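Local coordinates for thiol-activated cytolysin (Desulfobulbus propionicus, PDB 6NAL), which probably assembles into rings on target membranes and opens large pores, as related cytolysins of the cholesterol-dependent family do, at residues Q147-L152 against L190-Q195; I244-E249 against V289-H294; L6-L11 against P205-D210; S13-P18 against I226-P231. All coordinates share one frame; numbering follows the deposited sequence.

Interaction 1 of 4, residues Q147-L152 against L190-Q195; sequences QYSSSL and LIRFKQ
Strand 147-152 pairs antiparallel with strand 187-202 in the bent central sheet of the MACPF/CDC fold. By analogy with related cytolysins, these are probably the first two strands of its four-stranded core. The helices between them would then be the first bundle that refolds into a membrane hairpin.

Six backbone hydrogen bonds join the segments, in reciprocal pairs at Gln147 with Lys194, Ser149 with Arg192 and Ser151 with Leu190. The tight side carries Tyr148, Ile191 and Phe193. Tyr148 places CG anti to the backbone N (chi1 -178°). Its ring edge then meets the face of Phe193 in a T-shaped stack, with the planes at 66°. Tyr148 CD1 lies 3.5 Å from Phe193 CE2. The next ring atom, Tyr148 CE1, touches Ile191 CG2 at 3.4 Å. Further along, Tyr148 OH lies beside Ile191 CD1 at 3.7 Å. The backbone N of Tyr148 bonds to Tyr445 OH of the second subunit.

Cross-strand contacts are looser on the side with Gln147, Ser149, Arg192 and Lys194, where only Gln147 and Ser149 of the four are partly exposed. Phe163 of helix 156-163 packs on Ser149 and Arg192 there. Gln147 NE2 stays 3.8 Å from Arg192 NH2, with the amide and guanidinium planes 77° apart. Ser149 OG turns back to a weak bond with the O of Tyr148. Lys194 NZ finds its partner in Asn335, and Arg192 NH1 has a weak bond to Gln243. Arg192 NE is buried without a partner in the model. Lys194 CD sits 4.1 Å above the centre of the Arg192 guanidinium, over one face.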
loop_
_atom_site.group_PDB
_atom_site.type_symbol
_atom_site.label_atom_id
_atom_site.label_comp_id
_atom_site.label_asym_id
_atom_site.label_seq_id
_atom_site.Cartn_x
_atom_site.Cartn_y
_atom_site.Cartn_z
ATOM N N GLN A 147 19.369 -14.604 21.429
ATOM C CA GLN A 147 19.032 -14.133 20.091
ATOM C C GLN A 147 17.533 -14.306 19.838
ATOM O O GLN A 147 16.911 -15.276 20.266
ATOM C CB GLN A 147 19.838 -14.860 19.019
ATOM C CG GLN A 147 19.357 -14.536 17.616
ATOM C CD GLN A 147 19.853 -15.536 16.572
ATOM O OE1 GLN A 147 20.777 -16.320 16.841
ATOM N NE2 GLN A 147 19.257 -15.500 15.377
ATOM N N TYR A 148 16.952 -13.341 19.133
ATOM C CA TYR A 148 15.516 -13.211 19.029
ATOM C C TYR A 148 15.140 -13.279 17.562
ATOM O O TYR A 148 15.857 -12.758 16.722
ATOM C CB TYR A 148 15.075 -11.922 19.672
ATOM C CG TYR A 148 13.600 -11.712 19.656
ATOM C CD1 TYR A 148 12.790 -12.326 20.582
ATOM C CD2 TYR A 148 13.021 -10.863 18.739
ATOM C CE1 TYR A 148 11.430 -12.114 20.581
ATOM C CE2 TYR A 148 11.650 -10.656 18.717
ATOM C CZ TYR A 148 10.872 -11.271 19.654
ATOM O OH TYR A 148 9.519 -11.074 19.675
ATOM N N SER A 149 14.076 -14.022 17.255
ATOM C CA SER A 149 13.567 -14.124 15.889
ATOM C C SER A 149 12.058 -14.207 15.942
ATOM O O SER A 149 11.529 -14.911 16.796
ATOM C CB SER A 149 14.041 -15.367 15.121
ATOM O OG SER A 149 15.448 -15.391 15.042
ATOM N N SER A 150 11.370 -13.540 15.013
ATOM C CA SER A 150 9.918 -13.627 14.958
ATOM C C SER A 150 9.437 -13.444 13.531
ATOM O O SER A 150 10.075 -12.761 12.741
ATOM C CB SER A 150 9.271 -12.570 15.839
ATOM O OG SER A 150 9.507 -11.268 15.314
ATOM N N SER A 151 8.299 -14.040 13.210
ATOM C CA SER A 151 7.795 -13.958 11.849
ATOM C C SER A 151 6.490 -14.727 11.790
ATOM O O SER A 151 6.314 -15.734 12.485
ATOM C CB SER A 151 8.836 -14.498 10.848
ATOM O OG SER A 151 8.309 -14.506 9.497
ATOM N N LEU A 152 5.540 -14.218 11.018
ATOM C CA LEU A 152 4.480 -15.059 10.484
ATOM C C LEU A 152 5.102 -16.201 9.704
ATOM O O LEU A 152 6.211 -16.068 9.189
ATOM C CB LEU A 152 3.603 -14.240 9.569
ATOM C CG LEU A 152 2.636 -13.216 10.153
ATOM C CD1 LEU A 152 2.122 -12.294 8.990
ATOM C CD2 LEU A 152 1.558 -13.928 10.899
ATOM N N LEU A 190 5.337 -17.031 14.904
ATOM C CA LEU A 190 6.333 -17.788 15.657
ATOM C C LEU A 190 7.478 -16.928 16.150
ATOM O O LEU A 190 8.098 -16.196 15.379
ATOM C CB LEU A 190 6.903 -18.915 14.824
ATOM C CG LEU A 190 7.521 -20.051 15.640
ATOM C CD1 LEU A 190 6.433 -20.896 16.226
ATOM C CD2 LEU A 190 8.416 -20.870 14.699
ATOM N N ILE A 191 7.782 -17.058 17.432
ATOM C CA ILE A 191 8.917 -16.401 18.058
ATOM C C ILE A 191 9.884 -17.467 18.543
ATOM O O ILE A 191 9.473 -18.484 19.112
ATOM C CB ILE A 191 8.436 -15.520 19.233
ATOM C CG1 ILE A 191 7.527 -14.398 18.724
ATOM C CG2 ILE A 191 9.600 -14.917 20.026
ATOM C CD1 ILE A 191 6.860 -13.638 19.831
ATOM N N ARG A 192 11.173 -17.196 18.381
ATOM C CA ARG A 192 12.210 -18.036 18.923
ATOM C C ARG A 192 13.222 -17.227 19.700
ATOM O O ARG A 192 13.789 -16.284 19.164
ATOM C CB ARG A 192 12.945 -18.769 17.826
ATOM C CG ARG A 192 13.820 -19.817 18.373
ATOM C CD ARG A 192 14.784 -20.369 17.371
ATOM N NE ARG A 192 15.531 -19.324 16.700
ATOM C CZ ARG A 192 16.400 -19.556 15.733
ATOM N NH1 ARG A 192 16.618 -20.818 15.370
ATOM N NH2 ARG A 192 17.032 -18.543 15.141
ATOM N N PHE A 193 13.496 -17.654 20.930
ATOM C CA PHE A 193 14.623 -17.175 21.728
ATOM C C PHE A 193 15.724 -18.222 21.695
ATOM O O PHE A 193 15.469 -19.380 22.023
ATOM C CB PHE A 193 14.212 -16.934 23.181
ATOM C CG PHE A 193 13.176 -15.844 23.356
ATOM C CD1 PHE A 193 11.849 -16.113 23.180
ATOM C CD2 PHE A 193 13.557 -14.582 23.716
ATOM C CE1 PHE A 193 10.898 -15.157 23.335
ATOM C CE2 PHE A 193 12.625 -13.608 23.884
ATOM C CZ PHE A 193 11.269 -13.893 23.683
ATOM N N LYS A 194 16.941 -17.838 21.299
ATOM C CA LYS A 194 17.998 -18.822 21.162
ATOM C C LYS A 194 19.272 -18.401 21.867
ATOM O O LYS A 194 19.805 -17.325 21.598
ATOM C CB LYS A 194 18.312 -19.075 19.689
ATOM C CG LYS A 194 19.377 -20.205 19.412
ATOM C CD LYS A 194 19.941 -20.072 17.965
ATOM C CE LYS A 194 20.097 -21.448 17.389
ATOM N NZ LYS A 194 19.726 -21.553 15.909
ATOM N N GLN A 195 19.815 -19.288 22.698
ATOM C CA GLN A 195 21.064 -18.988 23.385
ATOM C C GLN A 195 22.061 -20.117 23.214
ATOM O O GLN A 195 21.759 -21.264 23.538
ATOM C CB GLN A 195 20.844 -18.733 24.879
ATOM C CG GLN A 195 22.118 -18.289 25.561
ATOM C CD GLN A 195 21.906 -17.897 27.024
ATOM O OE1 GLN A 195 20.793 -17.995 27.541
ATOM N NE2 GLN A 195 22.992 -17.508 27.703
#

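Interaction 2 of 4, residues I244-E249 against V289-H294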
loop_
_atom_site.group_PDB
_atom_site.type_symbol
_atom_site.label_atom_id
_atom_site.label_comp_id
_atom_site.label_asym_id
_atom_site.label_seq_id
_atom_site.Cartn_x
_atom_site.Cartn_y
_atom_site.Cartn_z
ATOM N N ILE A 244 13.910 -21.602 23.004
ATOM C CA ILE A 244 12.517 -21.435 23.353
ATOM C C ILE A 244 11.741 -21.012 22.105
ATOM O O ILE A 244 12.118 -20.050 21.419
ATOM C CB ILE A 244 12.349 -20.384 24.463
ATOM C CG1 ILE A 244 13.235 -20.808 25.639
ATOM C CG2 ILE A 244 10.893 -20.250 24.785
ATOM C CD1 ILE A 244 13.425 -19.716 26.648
ATOM N N PHE A 245 10.641 -21.699 21.843
ATOM C CA PHE A 245 9.738 -21.360 20.754
ATOM C C PHE A 245 8.397 -20.984 21.337
ATOM O O PHE A 245 7.903 -21.692 22.209
ATOM C CB PHE A 245 9.550 -22.550 19.812
ATOM C CG PHE A 245 10.720 -22.816 18.939
ATOM C CD1 PHE A 245 11.699 -23.688 19.327
ATOM C CD2 PHE A 245 10.832 -22.190 17.710
ATOM C CE1 PHE A 245 12.792 -23.949 18.499
ATOM C CE2 PHE A 245 11.912 -22.428 16.885
ATOM C CZ PHE A 245 12.889 -23.313 17.276
ATOM N N LEU A 246 7.807 -19.892 20.845
ATOM C CA LEU A 246 6.434 -19.514 21.164
ATOM C C LEU A 246 5.591 -19.485 19.893
ATOM O O LEU A 246 5.854 -18.693 18.988
ATOM C CB LEU A 246 6.380 -18.142 21.826
ATOM C CG LEU A 246 6.742 -18.065 23.296
ATOM C CD1 LEU A 246 8.233 -17.890 23.279
ATOM C CD2 LEU A 246 5.994 -16.953 23.928
ATOM N N LYS A 247 4.543 -20.285 19.854
ATOM C CA LYS A 247 3.672 -20.368 18.695
ATOM C C LYS A 247 2.358 -19.690 19.036
ATOM O O LYS A 247 1.716 -20.042 20.025
ATOM C CB LYS A 247 3.437 -21.823 18.293
ATOM C CG LYS A 247 2.516 -21.957 17.109
ATOM C CD LYS A 247 2.461 -23.423 16.636
ATOM C CE LYS A 247 1.013 -23.918 16.563
ATOM N NZ LYS A 247 0.366 -23.774 17.903
ATOM N N PHE A 248 1.973 -18.702 18.231
ATOM C CA PHE A 248 0.702 -18.003 18.380
ATOM C C PHE A 248 -0.179 -18.352 17.184
ATOM O O PHE A 248 0.213 -18.124 16.040
ATOM C CB PHE A 248 0.888 -16.499 18.442
ATOM C CG PHE A 248 1.829 -16.029 19.493
ATOM C CD1 PHE A 248 3.190 -15.985 19.265
ATOM C CD2 PHE A 248 1.353 -15.604 20.720
ATOM C CE1 PHE A 248 4.052 -15.547 20.258
ATOM C CE2 PHE A 248 2.204 -15.143 21.690
ATOM C CZ PHE A 248 3.555 -15.129 21.462
ATOM N N GLU A 249 -1.350 -18.896 17.451
ATOM C CA GLU A 249 -2.283 -19.378 16.449
ATOM C C GLU A 249 -3.624 -18.694 16.711
ATOM O O GLU A 249 -4.058 -18.573 17.870
ATOM C CB GLU A 249 -2.426 -20.898 16.521
ATOM C CG GLU A 249 -2.776 -21.553 15.191
ATOM C CD GLU A 249 -2.789 -23.095 15.239
ATOM O OE1 GLU A 249 -3.888 -23.683 15.402
ATOM O OE2 GLU A 249 -1.705 -23.717 15.096
ATOM N N VAL A 289 -1.680 -19.815 22.749
ATOM C CA VAL A 289 -0.227 -19.826 22.910
ATOM C C VAL A 289 0.251 -21.248 23.184
ATOM O O VAL A 289 -0.360 -21.988 23.960
ATOM C CB VAL A 289 0.219 -18.884 24.045
ATOM C CG1 VAL A 289 1.737 -18.768 24.050
ATOM C CG2 VAL A 289 -0.454 -17.534 23.924
ATOM N N SER A 290 1.341 -21.629 22.535
ATOM C CA SER A 290 2.009 -22.896 22.769
ATOM C C SER A 290 3.477 -22.589 22.917
ATOM O O SER A 290 3.978 -21.691 22.260
ATOM C CB SER A 290 1.810 -23.858 21.645
ATOM O OG SER A 290 0.461 -24.252 21.647
ATOM N N ILE A 291 4.159 -23.348 23.758
ATOM C CA ILE A 291 5.559 -23.094 24.070
ATOM C C ILE A 291 6.316 -24.394 24.217
ATOM O O ILE A 291 5.866 -25.335 24.877
ATOM C CB ILE A 291 5.719 -22.285 25.360
ATOM C CG1 ILE A 291 4.979 -20.972 25.213
ATOM C CG2 ILE A 291 7.150 -22.099 25.637
ATOM C CD1 ILE A 291 5.064 -20.157 26.469
ATOM N N VAL A 292 7.497 -24.421 23.650
ATOM C CA VAL A 292 8.387 -25.538 23.826
ATOM C C VAL A 292 9.744 -24.994 24.239
ATOM O O VAL A 292 10.253 -24.022 23.667
ATOM C CB VAL A 292 8.479 -26.411 22.557
ATOM C CG1 VAL A 292 8.863 -25.593 21.427
ATOM C CG2 VAL A 292 9.491 -27.506 22.724
ATOM N N VAL A 293 10.329 -25.645 25.234
ATOM C CA VAL A 293 11.607 -25.259 25.789
ATOM C C VAL A 293 12.548 -26.461 25.664
ATOM O O VAL A 293 12.202 -27.568 26.079
ATOM C CB VAL A 293 11.452 -24.809 27.253
ATOM C CG1 VAL A 293 12.855 -24.695 27.887
ATOM C CG2 VAL A 293 10.651 -23.479 27.367
ATOM N N HIS A 294 13.744 -26.236 25.141
ATOM C CA HIS A 294 14.635 -27.319 24.716
ATOM C C HIS A 294 16.060 -26.931 25.104
ATOM O O HIS A 294 16.521 -25.840 24.748
ATOM C CB HIS A 294 14.460 -27.531 23.201
ATOM C CG HIS A 294 15.275 -28.642 22.626
ATOM N ND1 HIS A 294 15.841 -28.577 21.367
ATOM C CD2 HIS A 294 15.605 -29.846 23.128
ATOM C CE1 HIS A 294 16.510 -29.687 21.134
ATOM N NE2 HIS A 294 16.395 -30.469 22.193
HETATM O O HOH W 1 -0.759 -22.257 19.598
#
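Segments 244-249 and 289-294 run antiparallel, their axes 4.7 Å apart at closest approach, with four backbone hydrogen bonds in reciprocal pairs at Phe245 with Val292 and Lys247 with Ser290. The N-H of Phe245 points almost straight at Val292 O (172°), nearly along its C=O axis. By analogy with related cytolysins, these are probably the third and fourth strands of the core sheet.

One face is apolar. Leu246 CG rests alongside Ile291 CG1 at 3.9 Å. Ile244 with Val293 and Phe248 with Val289 are also side by side. Ile315 of helix 309-320 packs on Leu246, Ile291 and Val289.

On the other face, Val292 holds CG1 in the crowded position between N and the carbonyl carbon (chi1 55°). This sets CG1 3.5 Å from Phe245 CB. Further along this face, the Lys247 chain is bent at its last two torsions. Its NZ gives a 2.5 Å hydrogen bond to a water, which also bonds to Ser290 OG at 3.1 Å. Lys247 NZ forms a salt bridge with Glu249 OE2 at 3.5 Å, and Ser290 OG also bonds to Asn302. A buried lysine is thus met by a water and a carboxylate, which would favour its charged form.

Interaction 3 of 4, residues L6-L11 against P205-D210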
loop_
_atom_site.group_PDB
_atom_site.type_symbol
_atom_site.label_atom_id
_atom_site.label_comp_id
_atom_site.label_asym_id
_atom_site.label_seq_id
_atom_site.Cartn_x
_atom_site.Cartn_y
_atom_site.Cartn_z
ATOM N N LEU A 6 45.549 -44.294 -1.852
ATOM C CA LEU A 6 44.503 -44.491 -2.859
ATOM C C LEU A 6 43.278 -43.639 -2.553
ATOM O O LEU A 6 42.644 -43.091 -3.467
ATOM C CB LEU A 6 44.114 -45.975 -2.926
ATOM C CG LEU A 6 42.903 -46.344 -3.803
ATOM C CD1 LEU A 6 43.219 -46.003 -5.256
ATOM C CD2 LEU A 6 42.478 -47.836 -3.677
ATOM N N ILE A 7 42.937 -43.499 -1.271
ATOM C CA ILE A 7 41.799 -42.667 -0.892
ATOM C C ILE A 7 42.073 -41.212 -1.222
ATOM O O ILE A 7 41.207 -40.529 -1.767
ATOM C CB ILE A 7 41.456 -42.878 0.590
ATOM C CG1 ILE A 7 40.833 -44.275 0.736
ATOM C CG2 ILE A 7 40.484 -41.829 1.090
ATOM C CD1 ILE A 7 40.726 -44.757 2.163
ATOM N N ASN A 8 43.285 -40.726 -0.956
ATOM C CA ASN A 8 43.610 -39.354 -1.328
ATOM C C ASN A 8 43.458 -39.140 -2.825
ATOM O O ASN A 8 42.801 -38.189 -3.264
ATOM C CB ASN A 8 45.011 -39.003 -0.873
ATOM C CG ASN A 8 45.049 -38.678 0.594
ATOM O OD1 ASN A 8 44.091 -38.105 1.141
ATOM N ND2 ASN A 8 46.129 -39.083 1.266
ATOM N N ASP A 9 44.022 -40.027 -3.635
ATOM C CA ASP A 9 43.960 -39.792 -5.071
ATOM C C ASP A 9 42.525 -39.839 -5.567
ATOM O O ASP A 9 42.093 -38.952 -6.306
ATOM C CB ASP A 9 44.839 -40.790 -5.813
ATOM C CG ASP A 9 46.249 -40.835 -5.261
ATOM O OD1 ASP A 9 46.805 -39.767 -4.881
ATOM O OD2 ASP A 9 46.793 -41.958 -5.183
ATOM N N LYS A 10 41.751 -40.842 -5.146
ATOM C CA LYS A 10 40.363 -40.912 -5.599
ATOM C C LYS A 10 39.528 -39.739 -5.072
ATOM O O LYS A 10 38.577 -39.295 -5.744
ATOM C CB LYS A 10 39.766 -42.264 -5.200
ATOM C CG LYS A 10 40.242 -43.429 -6.126
ATOM C CD LYS A 10 39.076 -44.048 -6.883
ATOM C CE LYS A 10 39.571 -44.852 -8.089
ATOM N NZ LYS A 10 38.896 -44.434 -9.359
ATOM N N LEU A 11 39.836 -39.242 -3.872
ATOM C CA LEU A 11 39.146 -38.066 -3.357
ATOM C C LEU A 11 39.469 -36.822 -4.174
ATOM O O LEU A 11 38.560 -36.136 -4.657
ATOM C CB LEU A 11 39.524 -37.829 -1.903
ATOM C CG LEU A 11 38.670 -38.529 -0.857
ATOM C CD1 LEU A 11 39.211 -38.060 0.484
ATOM C CD2 LEU A 11 37.201 -38.263 -1.024
ATOM N N PRO A 205 41.909 -33.111 8.908
ATOM C CA PRO A 205 43.329 -33.341 8.653
ATOM C C PRO A 205 43.742 -32.706 7.342
ATOM O O PRO A 205 42.965 -32.659 6.381
ATOM C CB PRO A 205 43.453 -34.869 8.596
ATOM C CG PRO A 205 42.211 -35.390 9.249
ATOM C CD PRO A 205 41.140 -34.369 8.975
ATOM N N ALA A 206 44.981 -32.192 7.333
ATOM C CA ALA A 206 45.589 -31.598 6.148
ATOM C C ALA A 206 45.330 -32.467 4.928
ATOM O O ALA A 206 44.557 -32.081 4.052
ATOM C CB ALA A 206 47.087 -31.403 6.348
ATOM N N LYS A 207 45.958 -33.631 4.850
ATOM C CA LYS A 207 45.584 -34.597 3.819
ATOM C C LYS A 207 44.352 -35.366 4.300
ATOM O O LYS A 207 44.377 -35.937 5.397
ATOM C CB LYS A 207 46.744 -35.548 3.477
ATOM C CG LYS A 207 47.409 -35.227 2.082
ATOM C CD LYS A 207 46.841 -36.055 0.894
ATOM C CE LYS A 207 47.518 -35.719 -0.459
ATOM N NZ LYS A 207 47.006 -34.459 -1.118
ATOM N N PRO A 208 43.274 -35.391 3.526
ATOM C CA PRO A 208 41.986 -35.846 4.074
ATOM C C PRO A 208 41.977 -37.295 4.502
ATOM O O PRO A 208 41.295 -37.636 5.475
ATOM C CB PRO A 208 41.011 -35.615 2.907
ATOM C CG PRO A 208 41.736 -34.724 1.940
ATOM C CD PRO A 208 43.186 -35.020 2.112
ATOM N N ALA A 209 42.690 -38.161 3.775
ATOM C CA ALA A 209 42.668 -39.590 4.072
ATOM C C ALA A 209 43.102 -39.881 5.501
ATOM O O ALA A 209 42.709 -40.912 6.072
ATOM C CB ALA A 209 43.567 -40.344 3.092
ATOM N N ASP A 210 43.880 -38.984 6.105
ATOM C CA ASP A 210 44.321 -39.173 7.494
ATOM C C ASP A 210 43.175 -39.347 8.500
ATOM O O ASP A 210 43.416 -39.799 9.625
ATOM C CB ASP A 210 45.185 -37.991 7.980
ATOM C CG ASP A 210 46.460 -37.774 7.138
ATOM O OD1 ASP A 210 46.612 -38.400 6.051
ATOM O OD2 ASP A 210 47.311 -36.959 7.576
#
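Asn8 carries this contact. Its OD1 accepts the backbone N-H of Ala209 at 3.0 Å from Ala209 N. The N-H points at the oxygen at 150°, lies in the plane of the amide and uses a lone pair. The same oxygen is pressed to 3.0 Å from Ala209 CB, which is tight. Pro208 CD touches it at 3.4 Å. On the other branch, Asn8 ND2 lies 3.1 Å from Lys207 CD, so the aliphatic part of the lysine crosses obliquely over the amide.

Asn8 sends CG beside its backbone N, anti to the carbonyl carbon (chi1 -79°), which turns the amide toward the loop. Two apolar contacts lie on either side of it in sequence. Ile7 CG2 meets Ala209 CB at 4.0 Å. One turn further on, Leu11 CD1 passes Pro208 CB at 3.9 Å, the two side chains running in opposite directions.

The contact sets the N-terminal helix 2-12 against the loop that leaves the long strand 187-202. This helix-against-loop contact lies about 43 Å from the centre of the chain. Residues 208-210 of that loop begin a 3-10 segment, and Asp210 N bonds back to Lys207 O. This turn presents the N-H of Ala209 and the Pro208 ring to the same helix face. Ile7, Asn8 and Leu11 recur on that face with the helical repeat.

Farther out, Phe212 packs on Ile7 and Leu341 packs on Pro208. Trp218 of helix 218-224 touches Leu6, Lys10 and Leu11. Lys207 NZ is 6.5 Å from Asp9 OD1, too far for a salt bridge.

Interaction 4 of 4, residues S13-P18 against I226-P231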
loop_
_atom_site.group_PDB
_atom_site.type_symbol
_atom_site.label_atom_id
_atom_site.label_comp_id
_atom_site.label_asym_id
_atom_site.label_seq_id
_atom_site.Cartn_x
_atom_site.Cartn_y
_atom_site.Cartn_z
ATOM N N SER A 13 40.507 -36.573 -7.095
ATOM C CA SER A 13 40.000 -36.677 -8.452
ATOM C C SER A 13 38.477 -36.715 -8.499
ATOM O O SER A 13 37.903 -36.879 -9.579
ATOM C CB SER A 13 40.591 -37.926 -9.134
ATOM O OG SER A 13 39.686 -39.018 -9.071
ATOM N N LEU A 14 37.806 -36.590 -7.361
ATOM C CA LEU A 14 36.348 -36.638 -7.328
ATOM C C LEU A 14 35.806 -35.246 -7.656
ATOM O O LEU A 14 35.851 -34.329 -6.826
ATOM C CB LEU A 14 35.879 -37.129 -5.973
ATOM C CG LEU A 14 34.445 -37.618 -5.847
ATOM C CD1 LEU A 14 34.212 -39.034 -6.294
ATOM C CD2 LEU A 14 34.069 -37.447 -4.353
ATOM N N GLN A 15 35.302 -35.098 -8.886
ATOM C CA GLN A 15 34.917 -33.805 -9.449
ATOM C C GLN A 15 33.428 -33.587 -9.196
ATOM O O GLN A 15 32.588 -34.412 -9.584
ATOM C CB GLN A 15 35.240 -33.728 -10.944
ATOM C CG GLN A 15 36.530 -34.422 -11.332
ATOM C CD GLN A 15 36.453 -35.112 -12.688
ATOM O OE1 GLN A 15 36.037 -34.510 -13.676
ATOM N NE2 GLN A 15 36.855 -36.384 -12.740
ATOM N N TYR A 16 33.115 -32.518 -8.474
ATOM C CA TYR A 16 31.742 -32.147 -8.168
ATOM C C TYR A 16 31.777 -30.666 -7.840
ATOM O O TYR A 16 32.813 -30.126 -7.429
ATOM C CB TYR A 16 31.137 -32.953 -7.001
ATOM C CG TYR A 16 31.860 -32.704 -5.718
ATOM C CD1 TYR A 16 31.635 -31.544 -4.971
ATOM C CD2 TYR A 16 32.814 -33.618 -5.264
ATOM C CE1 TYR A 16 32.340 -31.315 -3.827
ATOM C CE2 TYR A 16 33.519 -33.403 -4.115
ATOM C CZ TYR A 16 33.280 -32.260 -3.393
ATOM O OH TYR A 16 34.001 -32.083 -2.233
ATOM N N ASN A 17 30.631 -30.026 -8.006
ATOM C CA ASN A 17 30.509 -28.590 -7.796
ATOM C C ASN A 17 29.982 -28.348 -6.389
ATOM O O ASN A 17 28.829 -28.711 -6.103
ATOM C CB ASN A 17 29.574 -27.987 -8.842
ATOM C CG ASN A 17 29.106 -26.570 -8.488
ATOM O OD1 ASN A 17 27.969 -26.216 -8.754
ATOM N ND2 ASN A 17 29.982 -25.761 -7.914
ATOM N N PRO A 18 30.776 -27.778 -5.473
ATOM C CA PRO A 18 30.303 -27.672 -4.083
ATOM C C PRO A 18 28.938 -27.019 -3.960
ATOM O O PRO A 18 28.179 -27.384 -3.054
ATOM C CB PRO A 18 31.396 -26.836 -3.394
ATOM C CG PRO A 18 32.632 -27.068 -4.201
ATOM C CD PRO A 18 32.133 -27.217 -5.638
ATOM N N ILE A 226 29.638 -43.225 -1.047
ATOM C CA ILE A 226 30.450 -42.132 -1.572
ATOM C C ILE A 226 30.590 -42.246 -3.081
ATOM O O ILE A 226 30.762 -43.346 -3.638
ATOM C CB ILE A 226 31.828 -42.101 -0.897
ATOM C CG1 ILE A 226 31.625 -41.849 0.586
ATOM C CG2 ILE A 226 32.700 -41.051 -1.547
ATOM C CD1 ILE A 226 30.952 -40.496 0.880
ATOM N N SER A 227 30.552 -41.086 -3.749
ATOM C CA SER A 227 30.550 -40.973 -5.206
ATOM C C SER A 227 30.479 -39.484 -5.533
ATOM O O SER A 227 30.328 -38.658 -4.628
ATOM C CB SER A 227 29.374 -41.735 -5.830
ATOM O OG SER A 227 28.146 -41.066 -5.600
ATOM N N GLU A 228 30.524 -39.127 -6.814
ATOM C CA GLU A 228 30.516 -37.710 -7.177
ATOM C C GLU A 228 29.201 -37.027 -6.835
ATOM O O GLU A 228 29.195 -35.835 -6.549
ATOM C CB GLU A 228 30.804 -37.553 -8.659
ATOM C CG GLU A 228 32.190 -38.044 -9.015
ATOM C CD GLU A 228 32.621 -37.607 -10.385
ATOM O OE1 GLU A 228 31.771 -37.028 -11.101
ATOM O OE2 GLU A 228 33.808 -37.827 -10.733
ATOM N N GLU A 229 28.084 -37.744 -6.883
ATOM C CA GLU A 229 26.809 -37.183 -6.454
ATOM C C GLU A 229 26.656 -37.145 -4.933
ATOM O O GLU A 229 25.770 -36.449 -4.427
ATOM C CB GLU A 229 25.643 -37.981 -7.045
ATOM C CG GLU A 229 25.566 -37.973 -8.583
ATOM C CD GLU A 229 26.674 -38.807 -9.247
ATOM O OE1 GLU A 229 27.346 -39.607 -8.531
ATOM O OE2 GLU A 229 26.873 -38.657 -10.487
ATOM N N HIS A 230 27.476 -37.877 -4.181
ATOM C CA HIS A 230 27.365 -37.904 -2.725
ATOM C C HIS A 230 28.747 -37.853 -2.104
ATOM O O HIS A 230 29.209 -38.813 -1.492
ATOM C CB HIS A 230 26.564 -39.132 -2.312
ATOM C CG HIS A 230 25.198 -39.140 -2.915
ATOM N ND1 HIS A 230 24.156 -38.382 -2.422
ATOM C CD2 HIS A 230 24.717 -39.775 -4.006
ATOM C CE1 HIS A 230 23.080 -38.586 -3.156
ATOM N NE2 HIS A 230 23.393 -39.436 -4.121
ATOM N N PRO A 231 29.448 -36.743 -2.283
ATOM C CA PRO A 231 30.801 -36.602 -1.690
ATOM C C PRO A 231 30.748 -36.672 -0.178
ATOM O O PRO A 231 29.666 -36.492 0.406
ATOM C CB PRO A 231 31.256 -35.211 -2.145
ATOM C CG PRO A 231 29.970 -34.480 -2.474
ATOM C CD PRO A 231 28.994 -35.527 -2.968
#
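Segment 226-231 makes a type I beta turn from Ser227 to His230, and Leu14 to Tyr16 lie along it. Ile226 comes first and packs on Trp218 and Leu221 of helix 218-224. At Ser227 the carbonyl carbon C lies 3.8 Å from Leu14 CD1. Ser227 O closes the turn by accepting His230 N at 3.0 Å.

Glu228 follows and has an extended side chain. Leu14 holds CG anti to its backbone N (chi1 -163°), and its CD1 packs on Glu228 CG at 3.5 Å. Glu228 OE1 is 3.1 Å from Gln15 O. Both are acceptors, so no hydrogen bond is counted here. The backbone O of Glu228 touches Tyr16 CB at 3.5 Å. Glu229 OE1 takes a weak hydrogen bond from Ser227 OG.

Pro231 ends the segment. Its CB sits over one face of the Tyr16 ring in a CH-pi contact, 3.9 Å from the ring centroid. Tyr16 reaches it with CG in the crowded position between N and the carbonyl carbon (chi1 63°).

The contact joins the loop after helix 2-12 to the one between helix 218-224 and strand 232-250. Lys342 bonds to Leu14 O, and Phe340 of strand 332-340 meets Tyr16 and Pro231.

Interactions 1 and 2 are parts of one sheet, with centres 10 Å apart. Strands 187-202 and 232-250 are neighbours in it. The O of Ile191 and the N of Leu246 are 2.8 Å apart, a probable hydrogen bond, and Ile191 CD1 packs on Phe248 CE1 at 3.4 Å. Interactions 3 and 4 form a second pair, with centres 14 Å apart, and their segments adjoin in the sequence. They lie far from the first pair of contacts: the centres of interactions 1 and 3 are 41 Å apart. The long strands 187-202 and 232-250 connect the two regions. A bound imidazole, probably from crystallisation, lies about 4 Å from the Ser151 side chain in interaction 1.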